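Phthiocerol/phenolphthiocerol synthesis polyketide synthase type I PpsC (Mycobacterium tuberculosis, PDB 5NJI) probably dehydrates beta-hydroxyacyl intermediates to trans-enoyl products, as the dehydratase domain of a type I polyketide synthase. Local coordinates at residues P30-G35 against L112-T117; E75-A80 against A142-A147; A79-T84 against Q121-E126; A198-Q201 against A205-Q208. The protein carries 1 engineered substitution. One frame throughout, in Å; residues are numbered along the deposited sequence.

Overall arrangement
Interactions 1, 2 and 3 lie together in one half of the domain, and interaction 4 lies in the other. Helix 70-84 serves interactions 2 and 3, which share A79 and A80; their centres are 5 Å apart. Interaction 1 is about 10 Å from interaction 3 and 12 Å from interaction 2, centre to centre. I76 of the helix packs on L112 and T114. Strands 110-118, 122-130 and 136-146 are successive neighbours. The centre of interaction 4 is 37 Å from that of interaction 1. The bound C12:1-CoA comes within about 9 Å of the A205 side chain and about 11 Å of that of L112.

Interaction 1: P30-G35 against L112-T117; sequences PLLGVG and LVTTLT
L32 meets T114 through a single methyl. CD1 of L32 is 4.0 Å from CG2 of T114 and equally far from T114 CB. The two side chains cross at about a right angle. The CB of L32 points away from the strand. With CG anti to the backbone N (chi1 174°), the leucine reaches back to touch the threonine. L112 adds a second contact: its CD2 lies 3.7 Å from the backbone O of L31. These touches form the close part of the contact, and all four residues are buried. W46, on the intervening strand 44-50, packs on both L32 and T114. I76 of helix 70-84 covers L31, L112 and T114.

The rest is looser. The CA atoms of L32 and T114 are 7.1 Å apart, too far for strand pairing. A water lies between, its O 2.8 Å from L32 O. The same water O is 3.0 Å from L112 O. T114 OG1 is 2.7 Å from this water O. V34 is exposed and makes no contact with 112-117; its backbone pairs with E47 of strand 44-50. L31 O has its own donor, S48 OG. The chemistry is therefore mixed. One methyl contact joins L32 and T114, and L112 sets a methyl against the L31 carbonyl. The water has more acceptors around it than it can serve at once, so its bonds are probably shared among them.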
loop_
_atom_site.group_PDB
_atom_site.type_symbol
_atom_site.label_atom_id
_atom_site.label_comp_id
_atom_site.label_asym_id
_atom_site.label_seq_id
_atom_site.Cartn_x
_atom_site.Cartn_y
_atom_site.Cartn_z
ATOM N N PRO A 30 8.686 12.443 3.285
ATOM C CA PRO A 30 7.994 13.249 2.269
ATOM C C PRO A 30 6.488 13.093 2.265
ATOM O O PRO A 30 5.813 13.961 1.699
ATOM C CB PRO A 30 8.594 12.748 0.953
ATOM C CG PRO A 30 9.028 11.372 1.259
ATOM C CD PRO A 30 9.539 11.417 2.663
ATOM N N LEU A 31 5.935 12.041 2.867
ATOM C CA LEU A 31 4.485 11.870 2.926
ATOM C C LEU A 31 3.917 12.227 4.290
ATOM O O LEU A 31 2.828 12.801 4.374
ATOM C CB LEU A 31 4.091 10.427 2.574
ATOM C CG LEU A 31 4.621 9.926 1.229
ATOM C CD1 LEU A 31 4.237 8.457 0.988
ATOM C CD2 LEU A 31 4.122 10.824 0.110
ATOM N N LEU A 32 4.651 11.926 5.356
ATOM C CA LEU A 32 4.170 12.186 6.707
ATOM C C LEU A 32 4.423 13.624 7.114
ATOM O O LEU A 32 3.557 14.262 7.733
ATOM C CB LEU A 32 4.853 11.229 7.680
ATOM C CG LEU A 32 4.589 11.450 9.169
ATOM C CD1 LEU A 32 3.161 11.095 9.536
ATOM C CD2 LEU A 32 5.555 10.671 10.014
ATOM N N GLY A 33 5.594 14.145 6.789
ATOM C CA GLY A 33 5.888 15.529 7.095
ATOM C C GLY A 33 6.467 15.698 8.484
ATOM O O GLY A 33 6.976 14.764 9.107
ATOM N N VAL A 34 6.358 16.925 8.982
ATOM C CA VAL A 34 6.991 17.321 10.235
ATOM C C VAL A 34 5.947 17.319 11.347
ATOM O O VAL A 34 4.788 17.712 11.145
ATOM C CB VAL A 34 7.680 18.693 10.096
ATOM C CG1 VAL A 34 6.751 19.700 9.466
ATOM C CG2 VAL A 34 8.198 19.178 11.451
ATOM N N GLY A 35 6.353 16.833 12.515
ATOM C CA GLY A 35 5.430 16.552 13.593
ATOM C C GLY A 35 5.728 17.315 14.868
ATOM O O GLY A 35 6.868 17.705 15.136
ATOM N N LEU A 112 -1.581 17.355 3.927
ATOM C CA LEU A 112 -1.990 16.118 4.562
ATOM C C LEU A 112 -1.711 16.250 6.046
ATOM O O LEU A 112 -0.600 16.613 6.431
ATOM C CB LEU A 112 -1.225 14.935 3.974
ATOM C CG LEU A 112 -1.807 13.558 4.255
ATOM C CD1 LEU A 112 -3.112 13.417 3.532
ATOM C CD2 LEU A 112 -0.863 12.485 3.793
ATOM N N VAL A 113 -2.720 15.976 6.871
ATOM C CA VAL A 113 -2.646 16.169 8.311
ATOM C C VAL A 113 -2.855 14.814 8.972
ATOM O O VAL A 113 -3.927 14.219 8.842
ATOM C CB VAL A 113 -3.689 17.188 8.798
ATOM C CG1 VAL A 113 -3.554 17.426 10.308
ATOM C CG2 VAL A 113 -3.536 18.497 8.011
ATOM N N THR A 114 -1.845 14.349 9.696
ATOM C CA THR A 114 -1.875 13.043 10.348
ATOM C C THR A 114 -1.865 13.222 11.863
ATOM O O THR A 114 -1.202 14.125 12.387
ATOM C CB THR A 114 -0.667 12.207 9.904
ATOM O OG1 THR A 114 -0.687 12.082 8.481
ATOM C CG2 THR A 114 -0.658 10.818 10.519
ATOM N N THR A 115 -2.656 12.421 12.564
ATOM C CA THR A 115 -2.622 12.402 14.021
ATOM C C THR A 115 -2.377 10.995 14.532
ATOM O O THR A 115 -2.727 10.006 13.886
ATOM C CB THR A 115 -3.910 12.918 14.650
ATOM O OG1 THR A 115 -5.034 12.161 14.180
ATOM C CG2 THR A 115 -4.117 14.409 14.363
ATOM N N LEU A 116 -1.764 10.920 15.705
ATOM C CA LEU A 116 -1.540 9.640 16.362
ATOM C C LEU A 116 -1.880 9.775 17.834
ATOM O O LEU A 116 -1.416 10.702 18.502
ATOM C CB LEU A 116 -0.097 9.160 16.202
ATOM C CG LEU A 116 0.260 7.788 16.807
ATOM C CD1 LEU A 116 1.408 7.180 16.059
ATOM C CD2 LEU A 116 0.650 7.909 18.288
ATOM N N THR A 117 -2.652 8.827 18.335
ATOM C CA THR A 117 -2.910 8.699 19.759
ATOM C C THR A 117 -2.558 7.278 20.169
ATOM O O THR A 117 -2.557 6.368 19.344
ATOM C CB THR A 117 -4.369 8.987 20.100
ATOM O OG1 THR A 117 -5.222 8.018 19.469
ATOM C CG2 THR A 117 -4.760 10.378 19.624
HETATM O O HOH W 1 0.809 14.205 7.639
#

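Interaction 2: E75-A80 against A142-A147; sequences EIALAA and ATVARA
A77 presses its methyl into the notch between A142 and V144. Its CB lies 3.9 Å from A142 CB and 4.0 Å from V144 CG2. The CB of A77 points toward the strand, and both strand residues point back at the helix. T143, between them, faces away. The small A142 forms the shallow side of the notch and the branched V144 its higher wall.

V144 is in turn the bump of the strand. Its two methyls are shared between two helix residues. CG1 is anti to the backbone N (chi1 178°), and CG2 lies beside that N. CG2 thus meets A77 and comes within 4.1 Å of A77 O, while CG1 faces L78. L78 CD2 approaches V144 CG1 more loosely, at 4.4 Å. L78 leaves the helix at its flank, and its CD2 methyl does the touching. W93 of strand 93-100 packs on both L78 and V144, and V125 of strand 122-130 packs on A77 next to A142.

The axes of the short segments approach to 9.1 Å and cross at -46°. Alanines at the crossing leave the backbone of the helix near the strand. All four touching residues are buried. A central helix laid across antiparallel strands is the hallmark of the hotdog fold, which polyketide synthase dehydratases use in double form.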
loop_
_atom_site.group_PDB
_atom_site.type_symbol
_atom_site.label_atom_id
_atom_site.label_comp_id
_atom_site.label_asym_id
_atom_site.label_seq_id
_atom_site.Cartn_x
_atom_site.Cartn_y
_atom_site.Cartn_z
ATOM N N GLU A 75 2.204 3.334 4.691
ATOM C CA GLU A 75 3.506 3.882 5.050
ATOM C C GLU A 75 3.374 5.057 6.022
ATOM O O GLU A 75 4.157 5.191 6.969
ATOM C CB GLU A 75 4.248 4.284 3.780
ATOM C CG GLU A 75 5.467 5.168 4.025
ATOM C CD GLU A 75 6.474 4.545 4.991
ATOM O OE1 GLU A 75 6.410 3.328 5.264
ATOM O OE2 GLU A 75 7.344 5.281 5.488
ATOM N N ILE A 76 2.404 5.937 5.796
ATOM C CA ILE A 76 2.253 7.075 6.691
ATOM C C ILE A 76 1.959 6.615 8.109
ATOM O O ILE A 76 2.510 7.156 9.071
ATOM C CB ILE A 76 1.162 8.021 6.163
ATOM C CG1 ILE A 76 1.659 8.700 4.888
ATOM C CG2 ILE A 76 0.774 9.048 7.198
ATOM C CD1 ILE A 76 0.546 9.282 4.027
ATOM N N ALA A 77 1.087 5.623 8.265
ATOM C CA ALA A 77 0.777 5.132 9.606
ATOM C C ALA A 77 2.008 4.525 10.278
ATOM O O ALA A 77 2.275 4.792 11.458
ATOM C CB ALA A 77 -0.363 4.121 9.540
ATOM N N LEU A 78 2.768 3.696 9.554
ATOM C CA LEU A 78 3.975 3.101 10.132
ATOM C C LEU A 78 5.022 4.150 10.453
ATOM O O LEU A 78 5.672 4.085 11.503
ATOM C CB LEU A 78 4.556 2.047 9.186
ATOM C CG LEU A 78 3.650 0.842 9.012
ATOM C CD1 LEU A 78 4.215 0.034 7.880
ATOM C CD2 LEU A 78 3.579 -0.005 10.275
ATOM N N ALA A 79 5.189 5.142 9.575
ATOM C CA ALA A 79 6.151 6.196 9.835
ATOM C C ALA A 79 5.734 7.047 11.026
ATOM O O ALA A 79 6.599 7.530 11.761
ATOM C CB ALA A 79 6.315 7.084 8.602
ATOM N N ALA A 80 4.432 7.245 11.219
ATOM C CA ALA A 80 3.957 8.011 12.364
ATOM C C ALA A 80 4.319 7.319 13.672
ATOM O O ALA A 80 4.858 7.951 14.587
ATOM C CB ALA A 80 2.445 8.239 12.270
ATOM N N ALA A 142 -6.052 4.067 10.861
ATOM C CA ALA A 142 -5.304 2.828 11.015
ATOM C C ALA A 142 -5.072 2.526 12.485
ATOM O O ALA A 142 -4.886 3.424 13.307
ATOM C CB ALA A 142 -3.953 2.863 10.309
ATOM N N THR A 143 -5.100 1.242 12.811
ATOM C CA THR A 143 -4.630 0.764 14.101
ATOM C C THR A 143 -3.277 0.100 13.894
ATOM O O THR A 143 -3.155 -0.849 13.106
ATOM C CB THR A 143 -5.628 -0.206 14.726
ATOM O OG1 THR A 143 -6.873 0.458 14.931
ATOM C CG2 THR A 143 -5.104 -0.696 16.057
ATOM N N VAL A 144 -2.269 0.598 14.597
ATOM C CA VAL A 144 -0.904 0.102 14.512
ATOM C C VAL A 144 -0.539 -0.545 15.839
ATOM O O VAL A 144 -0.868 -0.025 16.909
ATOM C CB VAL A 144 0.082 1.235 14.169
ATOM C CG1 VAL A 144 1.511 0.742 14.123
ATOM C CG2 VAL A 144 -0.305 1.899 12.844
ATOM N N ALA A 145 0.148 -1.682 15.769
ATOM C CA ALA A 145 0.485 -2.435 16.966
ATOM C C ALA A 145 1.902 -2.972 16.829
ATOM O O ALA A 145 2.480 -3.004 15.743
ATOM C CB ALA A 145 -0.518 -3.573 17.207
ATOM N N ARG A 146 2.476 -3.393 17.949
ATOM C CA ARG A 146 3.779 -4.033 17.894
ATOM C C ARG A 146 3.740 -5.270 17.001
ATOM O O ARG A 146 2.768 -6.026 16.997
ATOM C CB ARG A 146 4.246 -4.414 19.305
ATOM C CG ARG A 146 4.685 -3.229 20.167
ATOM C CD ARG A 146 5.950 -2.554 19.632
ATOM N NE ARG A 146 7.168 -3.040 20.276
ATOM C CZ ARG A 146 7.776 -2.442 21.299
ATOM N NH1 ARG A 146 7.290 -1.322 21.819
ATOM N NH2 ARG A 146 8.880 -2.972 21.810
ATOM N N ALA A 147 4.802 -5.442 16.223
ATOM C CA ALA A 147 4.873 -6.499 15.221
ATOM C C ALA A 147 4.829 -7.878 15.859
ATOM O O ALA A 147 5.459 -8.127 16.890
ATOM C CB ALA A 147 6.160 -6.363 14.428
#

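Interaction 3: A79-T84 against Q121-E126; sequences AAATDT and QRCQVE
A81 and C123 make the nearer of the two contacts: A81 CB lies 4.1 Å from C123 SG. The sulfur sits between the backbone N and the carbonyl carbon of its own residue (chi1 61°), which brings it up to the alanine methyl. One helix position back, A80 CB faces V125 CG2 at 4.4 Å. A80, C123 and V125 aim their CB atoms across the contact, and A81 offers its methyl from the flank. Four small side chains thus meet as two separate methyl or sulfur touches, and all four residues are buried.

The next shell is the last turn of the helix. T84 folds its hydroxyl back onto the turn: OG1 donates to A80 O at 2.8 Å. The C=O...OG1 angle is 145° and the donor stands above the carbonyl plane. T84 N makes a 3.1 Å bond to A81 O and a weak one to A80 O. D83 N bonds A79 O in the regular helical way. All of them lie in the helix end that carries A80 and A81.

Further out, W46 packs on A80 and T84, and D83 bonds the indole N of W46 and forms a salt bridge with R44. T82 OG1 bonds the indole N of W93. On the strand side, C123 and V125 are backbone-paired with V144 and A142 of strand 136-146, and L116 packs on C123. Across the contact itself the chemistry is apolar. The polar bonds lie around it, and are consistent with fixing the helix end and the strand that carry these groups.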
loop_
_atom_site.group_PDB
_atom_site.type_symbol
_atom_site.label_atom_id
_atom_site.label_comp_id
_atom_site.label_asym_id
_atom_site.label_seq_id
_atom_site.Cartn_x
_atom_site.Cartn_y
_atom_site.Cartn_z
ATOM N N ALA A 79 5.189 5.142 9.575
ATOM C CA ALA A 79 6.151 6.196 9.835
ATOM C C ALA A 79 5.734 7.047 11.026
ATOM O O ALA A 79 6.599 7.530 11.761
ATOM C CB ALA A 79 6.315 7.084 8.602
ATOM N N ALA A 80 4.432 7.245 11.219
ATOM C CA ALA A 80 3.957 8.011 12.364
ATOM C C ALA A 80 4.319 7.319 13.672
ATOM O O ALA A 80 4.858 7.951 14.587
ATOM C CB ALA A 80 2.445 8.239 12.270
ATOM N N ALA A 81 4.040 6.016 13.773
ATOM C CA ALA A 81 4.420 5.275 14.976
ATOM C C ALA A 81 5.921 5.333 15.204
ATOM O O ALA A 81 6.381 5.532 16.331
ATOM C CB ALA A 81 3.954 3.817 14.872
ATOM N N THR A 82 6.705 5.143 14.146
ATOM C CA THR A 82 8.155 5.154 14.263
ATOM C C THR A 82 8.685 6.518 14.695
ATOM O O THR A 82 9.656 6.596 15.462
ATOM C CB THR A 82 8.757 4.712 12.925
ATOM O OG1 THR A 82 8.351 3.370 12.664
ATOM C CG2 THR A 82 10.277 4.773 12.944
ATOM N N ASP A 83 8.047 7.602 14.255
ATOM C CA ASP A 83 8.487 8.923 14.673
ATOM C C ASP A 83 8.081 9.237 16.101
ATOM O O ASP A 83 8.680 10.121 16.721
ATOM C CB ASP A 83 7.921 9.980 13.720
ATOM C CG ASP A 83 8.472 11.365 13.983
ATOM O OD1 ASP A 83 9.719 11.523 14.014
ATOM O OD2 ASP A 83 7.655 12.301 14.147
ATOM N N THR A 84 7.099 8.525 16.640
ATOM C CA THR A 84 6.574 8.814 17.966
ATOM C C THR A 84 7.261 8.002 19.054
ATOM O O THR A 84 7.523 8.517 20.147
ATOM C CB THR A 84 5.072 8.539 18.002
ATOM O OG1 THR A 84 4.413 9.294 16.969
ATOM C CG2 THR A 84 4.471 8.919 19.346
ATOM N N GLN A 121 2.476 0.088 22.434
ATOM C CA GLN A 121 1.910 -1.234 22.211
ATOM C C GLN A 121 0.835 -1.209 21.144
ATOM O O GLN A 121 0.745 -2.140 20.335
ATOM C CB GLN A 121 1.297 -1.787 23.505
ATOM C CG GLN A 121 2.302 -2.092 24.592
ATOM C CD GLN A 121 3.399 -3.001 24.109
ATOM O OE1 GLN A 121 4.578 -2.702 24.276
ATOM N NE2 GLN A 121 3.021 -4.115 23.488
ATOM N N ARG A 122 0.004 -0.170 21.153
ATOM C CA ARG A 122 -1.093 -0.031 20.207
ATOM C C ARG A 122 -1.420 1.447 20.090
ATOM O O ARG A 122 -1.589 2.121 21.110
ATOM C CB ARG A 122 -2.326 -0.811 20.667
ATOM C CG ARG A 122 -3.532 -0.728 19.745
ATOM C CD ARG A 122 -4.607 -1.703 20.192
ATOM N NE ARG A 122 -5.786 -1.674 19.334
ATOM C CZ ARG A 122 -6.834 -0.876 19.514
ATOM N NH1 ARG A 122 -6.865 -0.021 20.528
ATOM N NH2 ARG A 122 -7.859 -0.934 18.674
ATOM N N CYS A 123 -1.522 1.942 18.859
ATOM C CA CYS A 123 -1.806 3.352 18.633
ATOM C C CYS A 123 -2.750 3.494 17.440
ATOM O O CYS A 123 -2.913 2.575 16.636
ATOM C CB CYS A 123 -0.512 4.152 18.430
ATOM S SG CYS A 123 0.467 3.651 17.020
ATOM N N GLN A 124 -3.424 4.641 17.375
ATOM C CA GLN A 124 -4.458 4.913 16.392
ATOM C C GLN A 124 -4.001 6.100 15.565
ATOM O O GLN A 124 -3.624 7.139 16.118
ATOM C CB GLN A 124 -5.823 5.223 17.047
ATOM C CG GLN A 124 -6.303 4.181 18.038
ATOM C CD GLN A 124 -6.868 2.949 17.363
ATOM O OE1 GLN A 124 -7.087 2.935 16.150
ATOM N NE2 GLN A 124 -7.108 1.905 18.146
ATOM N N VAL A 125 -4.039 5.945 14.251
ATOM C CA VAL A 125 -3.589 6.970 13.322
ATOM C C VAL A 125 -4.783 7.408 12.491
ATOM O O VAL A 125 -5.599 6.582 12.080
ATOM C CB VAL A 125 -2.451 6.431 12.433
ATOM C CG1 VAL A 125 -2.057 7.439 11.359
ATOM C CG2 VAL A 125 -1.247 6.066 13.269
ATOM N N GLU A 126 -4.897 8.712 12.253
ATOM C CA GLU A 126 -5.939 9.248 11.383
ATOM C C GLU A 126 -5.275 10.192 10.395
ATOM O O GLU A 126 -4.379 10.958 10.767
ATOM C CB GLU A 126 -7.057 9.942 12.184
ATOM C CG GLU A 126 -8.278 10.336 11.367
ATOM C CD GLU A 126 -9.538 10.449 12.214
ATOM O OE1 GLU A 126 -9.513 10.031 13.397
ATOM O OE2 GLU A 126 -10.556 10.955 11.690
#

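Interaction 4: A198-Q201 against A205-Q208; sequences AVTQ and ARAQ
A198 O is gripped twice from the opposite strand. R206 N donates to it at 2.9 Å, with an almost straight N-H...O angle of 173°. A205 CA makes a longer CA-H...O contact with the same oxygen, at 3.5 Å. The motif is a beta hairpin of strands 194-200 and 205-209. A198 and R206 form an antiparallel hydrogen-bonded pair. Its second bond, A198 N to R206 O, is also 2.9 Å but more bent, at 140°. V199 and A205 form the next, non-hydrogen-bonded pair, with CA atoms 4.4 Å apart. Their side chains lie on the opposite face of the sheet from those of A198 and R206. A205 packs on A238 and T239.

R206 starts out beside A198, but its chain bends at chi3 (77°) and the guanidinium turns off toward E168. NH2 forms a salt bridge with this residue of strand 168-171, next to the hairpin, and lies close to the like charge of R281. Nearer the turn, T200 OG1 is hydrogen-bonded to V204 N. The T200 methyl faces the arginine: T200 CG2 sits 3.8 Å from R206 CD, and the two side chains cross at about a right angle.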
loop_
_atom_site.group_PDB
_atom_site.type_symbol
_atom_site.label_atom_id
_atom_site.label_comp_id
_atom_site.label_asym_id
_atom_site.label_seq_id
_atom_site.Cartn_x
_atom_site.Cartn_y
_atom_site.Cartn_z
ATOM N N ALA A 198 2.368 -15.221 -13.973
ATOM C CA ALA A 198 1.779 -16.533 -14.207
ATOM C C ALA A 198 0.601 -16.694 -13.258
ATOM O O ALA A 198 0.480 -15.972 -12.266
ATOM C CB ALA A 198 2.802 -17.653 -14.008
ATOM N N VAL A 199 -0.285 -17.634 -13.579
ATOM C CA VAL A 199 -1.416 -17.956 -12.715
ATOM C C VAL A 199 -1.526 -19.467 -12.633
ATOM O O VAL A 199 -1.386 -20.162 -13.644
ATOM C CB VAL A 199 -2.729 -17.327 -13.215
ATOM C CG1 VAL A 199 -3.111 -17.856 -14.594
ATOM C CG2 VAL A 199 -3.856 -17.560 -12.215
ATOM N N THR A 200 -1.756 -19.974 -11.426
ATOM C CA THR A 200 -1.829 -21.411 -11.220
ATOM C C THR A 200 -3.210 -21.937 -11.600
ATOM O O THR A 200 -4.153 -21.187 -11.866
ATOM C CB THR A 200 -1.522 -21.787 -9.764
ATOM O OG1 THR A 200 -2.616 -21.396 -8.921
ATOM C CG2 THR A 200 -0.239 -21.135 -9.278
ATOM N N GLN A 201 -3.322 -23.271 -11.628
ATOM C CA GLN A 201 -4.614 -23.886 -11.916
ATOM C C GLN A 201 -5.650 -23.491 -10.870
ATOM O O GLN A 201 -6.832 -23.324 -11.187
ATOM C CB GLN A 201 -4.471 -25.410 -11.982
ATOM C CG GLN A 201 -3.443 -25.904 -12.989
ATOM C CD GLN A 201 -3.683 -25.365 -14.384
ATOM O OE1 GLN A 201 -4.560 -25.845 -15.102
ATOM N NE2 GLN A 201 -2.908 -24.359 -14.773
ATOM N N ALA A 205 -2.057 -15.977 -8.420
ATOM C CA ALA A 205 -1.159 -15.236 -9.288
ATOM C C ALA A 205 0.236 -15.206 -8.694
ATOM O O ALA A 205 0.409 -15.020 -7.487
ATOM C CB ALA A 205 -1.655 -13.800 -9.499
ATOM N N ARG A 206 1.236 -15.378 -9.559
ATOM C CA ARG A 206 2.633 -15.364 -9.171
ATOM C C ARG A 206 3.355 -14.412 -10.114
ATOM O O ARG A 206 3.295 -14.578 -11.338
ATOM C CB ARG A 206 3.227 -16.776 -9.220
ATOM C CG ARG A 206 2.336 -17.815 -8.541
ATOM C CD ARG A 206 2.980 -19.190 -8.459
ATOM N NE ARG A 206 3.978 -19.264 -7.394
ATOM C CZ ARG A 206 5.296 -19.200 -7.569
ATOM N NH1 ARG A 206 6.100 -19.275 -6.516
ATOM N NH2 ARG A 206 5.821 -19.071 -8.780
ATOM N N ALA A 207 3.999 -13.397 -9.550
ATOM C CA ALA A 207 4.649 -12.361 -10.331
ATOM C C ALA A 207 6.117 -12.221 -9.951
ATOM O O ALA A 207 6.486 -12.285 -8.777
ATOM C CB ALA A 207 3.952 -11.009 -10.142
ATOM N N GLN A 208 6.944 -11.979 -10.955
ATOM C CA GLN A 208 8.280 -11.463 -10.748
ATOM C C GLN A 208 8.183 -9.947 -10.734
ATOM O O GLN A 208 7.597 -9.374 -11.651
ATOM C CB GLN A 208 9.211 -11.924 -11.876
ATOM C CG GLN A 208 10.686 -11.609 -11.678
ATOM C CD GLN A 208 11.387 -12.624 -10.797
ATOM O OE1 GLN A 208 10.960 -13.772 -10.695
ATOM N NE2 GLN A 208 12.466 -12.203 -10.154
#